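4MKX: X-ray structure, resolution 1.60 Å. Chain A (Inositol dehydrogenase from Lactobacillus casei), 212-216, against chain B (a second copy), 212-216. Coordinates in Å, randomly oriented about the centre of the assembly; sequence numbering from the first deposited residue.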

# COMPACT_ATOMS: atom_id res chain seq x y z
N ASP A 212 -17.08 -8.77 29.17
CA ASP A 212 -17.70 -9.76 30.06
C ASP A 212 -16.71 -10.83 30.51
O ASP A 212 -16.41 -10.95 31.69
CB ASP A 212 -18.91 -10.40 29.39
CG ASP A 212 -19.66 -11.35 30.33
OD1 ASP A 212 -19.63 -11.12 31.55
OD2 ASP A 212 -20.28 -12.30 29.83
N LYS A 213 -16.21 -11.63 29.56
CA LYS A 213 -15.26 -12.65 29.95
C LYS A 213 -14.09 -12.72 28.99
O LYS A 213 -14.21 -12.33 27.83
CB LYS A 213 -15.93 -14.02 30.11
CG LYS A 213 -16.72 -14.47 28.91
CD LYS A 213 -17.41 -15.81 29.19
CE LYS A 213 -18.58 -15.63 30.13
NZ LYS A 213 -19.15 -16.94 30.56
N VAL A 214 -12.96 -13.19 29.51
CA VAL A 214 -11.70 -13.18 28.77
C VAL A 214 -10.92 -14.46 28.99
O VAL A 214 -11.06 -15.14 30.02
CB VAL A 214 -10.79 -12.00 29.22
CG1 VAL A 214 -11.52 -10.67 29.09
CG2 VAL A 214 -10.33 -12.19 30.65
N TRP A 215 -10.10 -14.82 28.00
CA TRP A 215 -9.09 -15.84 28.18
C TRP A 215 -7.83 -15.25 27.57
O TRP A 215 -7.91 -14.57 26.55
CB TRP A 215 -9.47 -17.14 27.44
CG TRP A 215 -8.48 -18.26 27.60
CD1 TRP A 215 -7.77 -18.59 28.73
CD2 TRP A 215 -8.08 -19.21 26.60
NE1 TRP A 215 -6.96 -19.68 28.48
CE2 TRP A 215 -7.13 -20.06 27.17
CE3 TRP A 215 -8.44 -19.40 25.26
CZ2 TRP A 215 -6.54 -21.12 26.47
CZ3 TRP A 215 -7.85 -20.44 24.55
CH2 TRP A 215 -6.91 -21.29 25.16
N ALA A 216 -6.69 -15.46 28.21
CA ALA A 216 -5.43 -14.93 27.73
C ALA A 216 -4.37 -16.00 27.84
O ALA A 216 -4.32 -16.77 28.81
CB ALA A 216 -5.03 -13.67 28.50
N ASP B 212 -3.53 -27.74 20.92
CA ASP B 212 -3.82 -28.35 22.22
C ASP B 212 -5.20 -27.98 22.74
O ASP B 212 -6.06 -28.84 22.91
CB ASP B 212 -2.75 -27.96 23.25
CG ASP B 212 -2.94 -28.67 24.58
OD1 ASP B 212 -3.48 -29.80 24.59
OD2 ASP B 212 -2.53 -28.11 25.61
N LYS B 213 -5.43 -26.70 23.02
CA LYS B 213 -6.74 -26.31 23.50
C LYS B 213 -7.24 -25.05 22.83
O LYS B 213 -6.44 -24.24 22.35
CB LYS B 213 -6.76 -26.17 25.03
CG LYS B 213 -5.70 -25.25 25.58
CD LYS B 213 -5.76 -25.23 27.11
CE LYS B 213 -5.22 -26.51 27.70
NZ LYS B 213 -5.43 -26.59 29.17
N VAL B 214 -8.56 -24.92 22.77
CA VAL B 214 -9.20 -23.84 22.02
C VAL B 214 -10.39 -23.27 22.79
O VAL B 214 -11.01 -23.95 23.61
CB VAL B 214 -9.73 -24.35 20.66
CG1 VAL B 214 -8.61 -24.99 19.85
CG2 VAL B 214 -10.86 -25.34 20.84
N TRP B 215 -10.69 -22.01 22.52
CA TRP B 215 -11.95 -21.41 22.94
C TRP B 215 -12.45 -20.68 21.71
O TRP B 215 -11.66 -20.09 20.99
CB TRP B 215 -11.74 -20.43 24.11
CG TRP B 215 -13.01 -19.80 24.62
CD1 TRP B 215 -14.24 -20.39 24.75
CD2 TRP B 215 -13.17 -18.44 25.06
NE1 TRP B 215 -15.15 -19.49 25.25
CE2 TRP B 215 -14.52 -18.28 25.43
CE3 TRP B 215 -12.31 -17.35 25.16
CZ2 TRP B 215 -15.02 -17.07 25.92
CZ3 TRP B 215 -12.80 -16.15 25.64
CH2 TRP B 215 -14.15 -16.02 26.02
N ALA B 216 -13.75 -20.74 21.46
CA ALA B 216 -14.33 -20.08 20.31
C ALA B 216 -15.62 -19.40 20.73
O ALA B 216 -16.40 -19.93 21.54
CB ALA B 216 -14.59 -21.07 19.17

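Two copies of the same strand face each other across an exact two-fold axis, running nearly antiparallel at 154°. Their axes come no closer than 9.6 Å, too far for backbone pairing, and no hydrogen bond crosses between them: side chains fill the gap, and packing does the work.

The tryptophans dominate. W215(A) and W215(B) account for 197 of the 269 Å² buried, and their CA atoms, 8.2 Å apart, set the register. Each points its CA-to-CB bond toward the other strand and, with chi1 in the t well, extends its indole along the partner backbone. The closest contact is apolar, CB of W215(A) to CE3 of W215(B) at 3.6 Å, and the symmetry repeats it in reverse. A broad, flat ring suits this place because it can span the space between separated strands, while its one polar atom, NE1, is hydrogen-bonded elsewhere in the structure.

The far end of each ring reaches lysine. CH2 of W215(B) lies 4.1 Å from O of K213(A), which sits at the ring edge, and 4.2 Å from CG of K213(A). Lysine fits here because its aliphatic stem can pack against the indole while the residue, partly exposed, carries a charged amine at the end of that stem. V214(A) and V214(B), alternating with these residues, point away and contribute mainly backbone.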